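Mitochondrial RNA-binding protein 2 (Trypanosoma brucei, PDB 2GIA) forms a complex with MRP1 that binds guide RNA and is thought to act as an RNA matchmaker in mitochondrial RNA editing. Local coordinates at residues R67-A79 / A89-T102. Sequence-based numbering, arbitrary orientation.
Sequences RDTFVVLDYHRQA and AERVVSVMLPAVYT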
ATOM      1  N   ARG D  67      -6.300  -9.327  16.519  1.00 29.37           N
ATOM      2  CA  ARG D  67      -7.558  -9.972  16.905  1.00 29.75           C
ATOM      3  C   ARG D  67      -8.451  -9.012  17.654  1.00 30.64           C
ATOM      4  O   ARG D  67      -8.004  -8.369  18.598  1.00 30.73           O
ATOM      5  CB  ARG D  67      -7.231 -11.203  17.777  1.00 27.43           C
ATOM      6  CG  ARG D  67      -8.470 -12.060  18.169  1.00 45.03           C
ATOM      7  CD  ARG D  67      -8.038 -13.337  18.900  1.00 43.25           C
ATOM      8  NE  ARG D  67      -7.264 -12.974  20.074  1.00 44.36           N
ATOM      9  CZ  ARG D  67      -6.204 -13.637  20.517  1.00 43.21           C
ATOM     10  NH1 ARG D  67      -5.772 -14.722  19.889  1.00 46.56           N
ATOM     11  NH2 ARG D  67      -5.564 -13.189  21.583  1.00 43.27           N
ATOM     12  N   ASP D  68      -9.689  -8.857  17.196  1.00 36.11           N
ATOM     13  CA  ASP D  68     -10.633  -7.954  17.873  1.00 45.15           C
ATOM     14  C   ASP D  68     -10.106  -6.555  18.136  1.00 46.96           C
ATOM     15  O   ASP D  68     -10.241  -6.064  19.264  1.00 48.33           O
ATOM     16  CB  ASP D  68     -11.050  -8.535  19.229  1.00 48.41           C
ATOM     17  CG  ASP D  68     -11.757  -9.856  19.105  1.00 54.30           C
ATOM     18  OD1 ASP D  68     -12.707  -9.946  18.296  1.00 63.58           O
ATOM     19  OD2 ASP D  68     -11.367 -10.802  19.825  1.00 63.61           O
ATOM     20  N   THR D  69      -9.521  -5.920  17.120  1.00 41.57           N
ATOM     21  CA  THR D  69      -8.951  -4.565  17.222  1.00 39.86           C
ATOM     22  C   THR D  69      -7.662  -4.443  18.056  1.00 35.93           C
ATOM     23  O   THR D  69      -7.117  -3.335  18.246  1.00 37.82           O
ATOM     24  CB  THR D  69      -9.983  -3.505  17.749  1.00 40.25           C
ATOM     25  OG1 THR D  69     -10.000  -3.493  19.186  1.00 41.68           O
ATOM     26  CG2 THR D  69     -11.392  -3.805  17.208  1.00 47.92           C
ATOM     27  N   PHE D  70      -7.165  -5.562  18.566  1.00 28.41           N
ATOM     28  CA  PHE D  70      -5.918  -5.520  19.325  1.00 29.71           C
ATOM     29  C   PHE D  70      -4.768  -6.135  18.532  1.00 22.62           C
ATOM     30  O   PHE D  70      -4.979  -7.082  17.778  1.00 24.81           O
ATOM     31  CB  PHE D  70      -6.007  -6.388  20.593  1.00 30.06           C
ATOM     32  CG  PHE D  70      -6.994  -5.900  21.611  1.00 33.77           C
ATOM     33  CD1 PHE D  70      -6.582  -5.073  22.647  1.00 42.01           C
ATOM     34  CD2 PHE D  70      -8.331  -6.285  21.538  1.00 39.89           C
ATOM     35  CE1 PHE D  70      -7.492  -4.628  23.617  1.00 46.44           C
ATOM     36  CE2 PHE D  70      -9.264  -5.843  22.500  1.00 47.56           C
ATOM     37  CZ  PHE D  70      -8.839  -5.016  23.537  1.00 45.53           C
ATOM     38  N   VAL D  71      -3.557  -5.637  18.761  1.00 21.27           N
ATOM     39  CA  VAL D  71      -2.383  -6.281  18.221  1.00 20.21           C
ATOM     40  C   VAL D  71      -1.966  -7.129  19.439  1.00 30.80           C
ATOM     41  O   VAL D  71      -1.793  -6.611  20.546  1.00 25.36           O
ATOM     42  CB  VAL D  71      -1.240  -5.309  17.875  1.00 29.54           C
ATOM     43  CG1 VAL D  71       0.095  -6.100  17.642  1.00 23.68           C
ATOM     44  CG2 VAL D  71      -1.590  -4.569  16.566  1.00 27.24           C
ATOM     45  N   VAL D  72      -1.834  -8.427  19.235  1.00 25.11           N
ATOM     46  CA  VAL D  72      -1.435  -9.325  20.304  1.00 28.05           C
ATOM     47  C   VAL D  72      -0.012  -9.860  20.112  1.00 29.92           C
ATOM     48  O   VAL D  72       0.365 -10.322  19.023  1.00 26.47           O
ATOM     49  CB  VAL D  72      -2.408 -10.509  20.367  1.00 28.39           C
ATOM     50  CG1 VAL D  72      -2.166 -11.324  21.651  1.00 34.69           C
ATOM     51  CG2 VAL D  72      -3.833  -9.997  20.287  1.00 29.07           C
ATOM     52  N   LEU D  73       0.788  -9.810  21.163  1.00 25.77           N
ATOM     53  CA  LEU D  73       2.132 -10.339  21.078  1.00 22.68           C
ATOM     54  C   LEU D  73       2.128 -11.634  21.916  1.00 36.02           C
ATOM     55  O   LEU D  73       1.940 -11.581  23.132  1.00 30.98           O
ATOM     56  CB  LEU D  73       3.138  -9.336  21.654  1.00 24.86           C
ATOM     57  CG  LEU D  73       2.975  -7.874  21.204  1.00 29.59           C
ATOM     58  CD1 LEU D  73       4.034  -6.971  21.807  1.00 28.67           C
ATOM     59  CD2 LEU D  73       3.074  -7.847  19.663  1.00 30.25           C
ATOM     60  N   ASP D  74       2.274 -12.790  21.265  1.00 32.42           N
ATOM     61  CA  ASP D  74       2.306 -14.082  21.981  1.00 32.05           C
ATOM     62  C   ASP D  74       3.745 -14.580  22.065  1.00 31.28           C
ATOM     63  O   ASP D  74       4.329 -15.025  21.060  1.00 28.60           O
ATOM     64  CB  ASP D  74       1.466 -15.142  21.272  1.00 29.95           C
ATOM     65  CG  ASP D  74      -0.021 -15.013  21.549  1.00 26.35           C
ATOM     66  OD1 ASP D  74      -0.427 -14.207  22.388  1.00 32.72           O
ATOM     67  OD2 ASP D  74      -0.808 -15.744  20.908  1.00 35.10           O
ATOM     68  N   TYR D  75       4.341 -14.498  23.257  1.00 27.00           N
ATOM     69  CA  TYR D  75       5.712 -14.957  23.427  1.00 26.74           C
ATOM     70  C   TYR D  75       5.798 -16.426  23.876  1.00 31.22           C
ATOM     71  O   TYR D  75       5.113 -16.838  24.829  1.00 35.12           O
ATOM     72  CB  TYR D  75       6.430 -14.066  24.425  1.00 34.34           C
ATOM     73  CG  TYR D  75       7.860 -14.462  24.625  1.00 34.90           C
ATOM     74  CD1 TYR D  75       8.210 -15.397  25.601  1.00 44.06           C
ATOM     75  CD2 TYR D  75       8.875 -13.920  23.825  1.00 31.76           C
ATOM     76  CE1 TYR D  75       9.531 -15.787  25.779  1.00 39.08           C
ATOM     77  CE2 TYR D  75      10.199 -14.289  24.002  1.00 30.61           C
ATOM     78  CZ  TYR D  75      10.521 -15.230  24.984  1.00 40.92           C
ATOM     79  OH  TYR D  75      11.828 -15.614  25.162  1.00 37.51           O
ATOM     80  N   HIS D  76       6.631 -17.196  23.179  1.00 33.80           N
ATOM     81  CA  HIS D  76       6.839 -18.623  23.438  1.00 35.18           C
ATOM     82  C   HIS D  76       8.316 -18.964  23.663  1.00 38.58           C
ATOM     83  O   HIS D  76       9.197 -18.346  23.068  1.00 33.44           O
ATOM     84  CB  HIS D  76       6.416 -19.473  22.242  1.00 34.02           C
ATOM     85  CG  HIS D  76       5.060 -19.148  21.704  1.00 34.05           C
ATOM     86  ND1 HIS D  76       4.025 -20.050  21.718  1.00 33.78           N
ATOM     87  CD2 HIS D  76       4.587 -18.039  21.088  1.00 30.60           C
ATOM     88  CE1 HIS D  76       2.971 -19.516  21.129  1.00 34.52           C
ATOM     89  NE2 HIS D  76       3.285 -18.296  20.737  1.00 34.89           N
ATOM     90  N   ARG D  77       8.572 -19.977  24.498  1.00 41.11           N
ATOM     91  CA  ARG D  77       9.934 -20.469  24.729  1.00 39.33           C
ATOM     92  C   ARG D  77      10.028 -21.737  23.892  1.00 38.90           C
ATOM     93  O   ARG D  77       9.021 -22.407  23.683  1.00 41.85           O
ATOM     94  CB  ARG D  77      10.139 -20.824  26.202  1.00 51.79           C
ATOM     95  CG  ARG D  77       9.242 -21.955  26.654  1.00 55.11           C
ATOM     96  CD  ARG D  77       9.179 -22.058  28.179  1.00 68.17           C
ATOM     97  NE  ARG D  77       8.126 -22.986  28.583  1.00 67.32           N
ATOM     98  CZ  ARG D  77       7.370 -22.834  29.662  1.00 70.48           C
ATOM     99  NH1 ARG D  77       7.555 -21.786  30.464  1.00 73.29           N
ATOM    100  NH2 ARG D  77       6.404 -23.709  29.918  1.00 73.73           N
ATOM    101  N   GLN D  78      11.218 -22.064  23.395  1.00 45.08           N
ATOM    102  CA  GLN D  78      11.380 -23.271  22.588  1.00 47.15           C
ATOM    103  C   GLN D  78      11.138 -24.447  23.531  1.00 54.40           C
ATOM    104  O   GLN D  78      11.654 -24.439  24.641  1.00 50.05           O
ATOM    105  CB  GLN D  78      12.794 -23.338  22.006  1.00 40.84           C
ATOM    106  CG  GLN D  78      13.021 -24.507  21.037  1.00 41.31           C
ATOM    107  CD  GLN D  78      14.234 -24.296  20.158  1.00 47.92           C
ATOM    108  OE1 GLN D  78      14.910 -23.270  20.255  1.00 46.28           O
ATOM    109  NE2 GLN D  78      14.517 -25.262  19.286  1.00 47.73           N
ATOM    110  N   ALA D  79      10.335 -25.424  23.107  1.00 56.86           N
ATOM    111  CA  ALA D  79      10.033 -26.588  23.943  1.00 65.74           C
ATOM    112  C   ALA D  79      11.098 -27.673  23.810  1.00 70.25           C
ATOM    113  O   ALA D  79      11.833 -27.958  24.756  1.00 76.92           O
ATOM    114  CB  ALA D  79       8.672 -27.159  23.579  1.00 66.51           C
ATOM    115  N   ALA D  89       7.182 -25.229  20.507  1.00 51.27           N
ATOM    116  CA  ALA D  89       7.086 -24.051  21.347  1.00 51.73           C
ATOM    117  C   ALA D  89       5.909 -24.105  22.325  1.00 51.75           C
ATOM    118  O   ALA D  89       4.909 -24.780  22.079  1.00 48.24           O
ATOM    119  CB  ALA D  89       6.999 -22.787  20.466  1.00 45.78           C
ATOM    120  N   GLU D  90       6.049 -23.380  23.434  1.00 48.58           N
ATOM    121  CA  GLU D  90       5.029 -23.318  24.461  1.00 48.55           C
ATOM    122  C   GLU D  90       4.853 -21.848  24.827  1.00 45.31           C
ATOM    123  O   GLU D  90       5.817 -21.185  25.191  1.00 47.18           O
ATOM    124  CB  GLU D  90       5.461 -24.118  25.701  1.00 55.77           C
ATOM    125  CG  GLU D  90       4.403 -25.116  26.179  1.00 72.01           C
ATOM    126  CD  GLU D  90       3.018 -24.487  26.336  1.00 77.82           C
ATOM    127  OE1 GLU D  90       2.818 -23.693  27.288  1.00 80.07           O
ATOM    128  OE2 GLU D  90       2.131 -24.784  25.494  1.00 82.05           O
ATOM    129  N   ARG D  91       3.621 -21.350  24.730  1.00 43.67           N
ATOM    130  CA  ARG D  91       3.319 -19.949  25.016  1.00 40.35           C
ATOM    131  C   ARG D  91       3.491 -19.640  26.497  1.00 42.34           C
ATOM    132  O   ARG D  91       2.844 -20.232  27.358  1.00 44.52           O
ATOM    133  CB  ARG D  91       1.901 -19.654  24.557  1.00 42.69           C
ATOM    134  CG  ARG D  91       1.398 -18.223  24.708  1.00 48.80           C
ATOM    135  CD  ARG D  91       0.058 -18.151  23.982  1.00 52.73           C
ATOM    136  NE  ARG D  91      -0.901 -17.229  24.572  1.00 63.03           N
ATOM    137  CZ  ARG D  91      -1.444 -17.368  25.775  1.00 66.68           C
ATOM    138  NH1 ARG D  91      -1.126 -18.400  26.544  1.00 71.34           N
ATOM    139  NH2 ARG D  91      -2.320 -16.473  26.209  1.00 70.32           N
ATOM    140  N   VAL D  92       4.374 -18.699  26.778  1.00 36.50           N
ATOM    141  CA  VAL D  92       4.682 -18.303  28.141  1.00 40.83           C
ATOM    142  C   VAL D  92       3.889 -17.094  28.579  1.00 43.49           C
ATOM    143  O   VAL D  92       3.413 -17.014  29.725  1.00 41.10           O
ATOM    144  CB  VAL D  92       6.187 -17.981  28.274  1.00 43.41           C
ATOM    145  CG1 VAL D  92       6.463 -17.326  29.612  1.00 55.10           C
ATOM    146  CG2 VAL D  92       7.000 -19.244  28.129  1.00 50.35           C
ATOM    147  N   VAL D  93       3.727 -16.143  27.667  1.00 37.58           N
ATOM    148  CA  VAL D  93       3.005 -14.927  28.003  1.00 40.40           C
ATOM    149  C   VAL D  93       2.410 -14.246  26.772  1.00 43.99           C
ATOM    150  O   VAL D  93       2.961 -14.348  25.674  1.00 41.12           O
ATOM    151  CB  VAL D  93       3.942 -13.953  28.762  1.00 40.60           C
ATOM    152  CG1 VAL D  93       5.111 -13.546  27.884  1.00 47.70           C
ATOM    153  CG2 VAL D  93       3.159 -12.755  29.237  1.00 46.11           C
ATOM    154  N   SER D  94       1.279 -13.569  26.962  1.00 42.02           N
ATOM    155  CA  SER D  94       0.583 -12.892  25.875  1.00 41.04           C
ATOM    156  C   SER D  94       0.243 -11.449  26.281  1.00 47.86           C
ATOM    157  O   SER D  94      -0.381 -11.206  27.325  1.00 48.20           O
ATOM    158  CB  SER D  94      -0.658 -13.718  25.529  1.00 39.22           C
ATOM    159  OG  SER D  94      -1.561 -13.067  24.658  1.00 50.37           O
ATOM    160  N   VAL D  95       0.705 -10.491  25.476  1.00 37.71           N
ATOM    161  CA  VAL D  95       0.480  -9.058  25.716  1.00 32.58           C
ATOM    162  C   VAL D  95      -0.532  -8.529  24.696  1.00 40.65           C
ATOM    163  O   VAL D  95      -0.375  -8.721  23.476  1.00 30.91           O
ATOM    164  CB  VAL D  95       1.779  -8.257  25.526  1.00 37.24           C
ATOM    165  CG1 VAL D  95       1.506  -6.753  25.710  1.00 40.99           C
ATOM    166  CG2 VAL D  95       2.846  -8.748  26.478  1.00 44.60           C
ATOM    167  N   MET D  96      -1.566  -7.854  25.166  1.00 37.02           N
ATOM    168  CA  MET D  96      -2.532  -7.337  24.226  1.00 40.48           C
ATOM    169  C   MET D  96      -2.410  -5.847  24.192  1.00 39.03           C
ATOM    170  O   MET D  96      -2.567  -5.185  25.206  1.00 35.58           O
ATOM    171  CB  MET D  96      -3.932  -7.749  24.614  1.00 44.44           C
ATOM    172  CG  MET D  96      -4.104  -9.245  24.675  1.00 51.17           C
ATOM    173  SD  MET D  96      -5.850  -9.639  24.455  1.00 78.61           S
ATOM    174  CE  MET D  96      -6.643  -8.530  25.662  1.00 65.87           C
ATOM    175  N   LEU D  97      -2.113  -5.324  23.010  1.00 28.67           N
ATOM    176  CA  LEU D  97      -1.940  -3.902  22.813  1.00 28.11           C
ATOM    177  C   LEU D  97      -3.184  -3.315  22.165  1.00 35.88           C
ATOM    178  O   LEU D  97      -3.567  -3.702  21.060  1.00 33.73           O
ATOM    179  CB  LEU D  97      -0.756  -3.630  21.879  1.00 28.29           C
ATOM    180  CG  LEU D  97       0.616  -4.276  22.123  1.00 39.12           C
ATOM    181  CD1 LEU D  97       1.504  -4.004  20.911  1.00 33.76           C
ATOM    182  CD2 LEU D  97       1.248  -3.711  23.381  1.00 40.49           C
ATOM    183  N   PRO D  98      -3.820  -2.349  22.835  1.00 33.39           N
ATOM    184  CA  PRO D  98      -5.023  -1.675  22.339  1.00 31.09           C
ATOM    185  C   PRO D  98      -4.632  -0.907  21.073  1.00 28.68           C
ATOM    186  O   PRO D  98      -3.457  -0.550  20.883  1.00 28.07           O
ATOM    187  CB  PRO D  98      -5.376  -0.699  23.462  1.00 32.77           C
ATOM    188  CG  PRO D  98      -4.699  -1.263  24.658  1.00 39.07           C
ATOM    189  CD  PRO D  98      -3.407  -1.810  24.138  1.00 38.28           C
ATOM    190  N   ALA D  99      -5.631  -0.610  20.259  1.00 29.87           N
ATOM    191  CA  ALA D  99      -5.449   0.076  18.998  1.00 33.43           C
ATOM    192  C   ALA D  99      -4.659   1.364  19.067  1.00 41.07           C
ATOM    193  O   ALA D  99      -3.965   1.710  18.120  1.00 34.78           O
ATOM    194  CB  ALA D  99      -6.796   0.331  18.351  1.00 38.10           C
ATOM    195  N   VAL D 100      -4.744   2.078  20.181  1.00 35.51           N
ATOM    196  CA  VAL D 100      -4.016   3.335  20.288  1.00 37.60           C
ATOM    197  C   VAL D 100      -2.500   3.170  20.174  1.00 37.43           C
ATOM    198  O   VAL D 100      -1.808   4.118  19.782  1.00 39.28           O
ATOM    199  CB  VAL D 100      -4.355   4.070  21.616  1.00 45.84           C
ATOM    200  CG1 VAL D 100      -3.903   3.226  22.809  1.00 42.82           C
ATOM    201  CG2 VAL D 100      -3.684   5.436  21.645  1.00 46.36           C
ATOM    202  N   TYR D 101      -1.963   1.998  20.513  1.00 25.46           N
ATOM    203  CA  TYR D 101      -0.517   1.807  20.402  1.00 25.65           C
ATOM    204  C   TYR D 101      -0.014   1.597  18.961  1.00 22.98           C
ATOM    205  O   TYR D 101       1.174   1.682  18.712  1.00 26.07           O
ATOM    206  CB  TYR D 101      -0.074   0.587  21.206  1.00 32.25           C
ATOM    207  CG  TYR D 101       0.067   0.842  22.679  1.00 41.59           C
ATOM    208  CD1 TYR D 101       1.055   1.710  23.158  1.00 47.01           C
ATOM    209  CD2 TYR D 101      -0.816   0.268  23.595  1.00 44.46           C
ATOM    210  CE1 TYR D 101       1.160   2.020  24.517  1.00 40.33           C
ATOM    211  CE2 TYR D 101      -0.718   0.566  24.978  1.00 49.85           C
ATOM    212  CZ  TYR D 101       0.274   1.448  25.419  1.00 53.54           C
ATOM    213  OH  TYR D 101       0.382   1.781  26.756  1.00 60.71           O
ATOM    214  N   THR D 102      -0.894   1.319  18.011  1.00 24.90           N
ATOM    215  CA  THR D 102      -0.383   1.037  16.664  1.00 23.63           C
ATOM    216  C   THR D 102       0.448   2.160  16.089  1.00 20.60           C
ATOM    217  O   THR D 102       1.605   1.950  15.641  1.00 19.45           O
ATOM    218  CB  THR D 102      -1.534   0.694  15.728  1.00 25.66           C
ATOM    219  OG1 THR D 102      -2.277  -0.369  16.333  1.00 24.11           O
ATOM    220  CG2 THR D 102      -0.995   0.216  14.323  1.00 18.97           C
TER
HETATM  221  O   HOH W   1      -8.412  -1.811  20.755  1.00 42.38           O
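Y75 faces both V92 and V93, and this classic beta bulge interrupts an otherwise regular antiparallel pairing of strands 70-78 and 89-97, the last hairpin of the first four-stranded sheet in this Whirly-like fold of two sheets. At the bulge one carbonyl serves two donors: Y75 O takes V92 N at 2.8 Å and V93 N at 3.2 Å, while Y75 N bonds back to V93 O. Beyond it the register has slipped by one, bringing H76 opposite R91.

V71, L73, V95 and L97 form an apolar row on one face of the sheet, where L97 CD1 touches both V71 CG1 and L73 CD1, the latter at 4.0 Å. V71 touches L180 of helix 170-187, and W164 of the second sheet meets Y75, V93 and V95. The other face carries V72 and M96 and, farther along, the polar group D74, S94, H76 and R91. S94 OG, anti to its own backbone N (chi1 169°), donates to D74 OD1 at 2.8 Å, meeting the oxygen nearly along its C-O axis. R91 can be followed outward: CB lies against H76 ND1 and CE1, CG stands over one face of that imidazole, toward its rim, and CD comes up beside the D74 carboxylate. NE then makes a long salt bridge to D74 OD1, 3.8 Å away; D74 CG lies in the guanidinium plane, at its edge, and the two charged planes are almost perpendicular.

Near the other end, M96 bends at chi3 to place CE over one face of the F70 ring, a Met-aromatic contact with SD 5.0 Å from the centroid. Past the strands, a water donates to T69 OG1 and accepts from A99 N at 3.1 Å, joining the type I' turn R67-F70 to the type I turn P98-Y101; its oxygen also sits 4.0 Å above the F70 ring plane, over the centre.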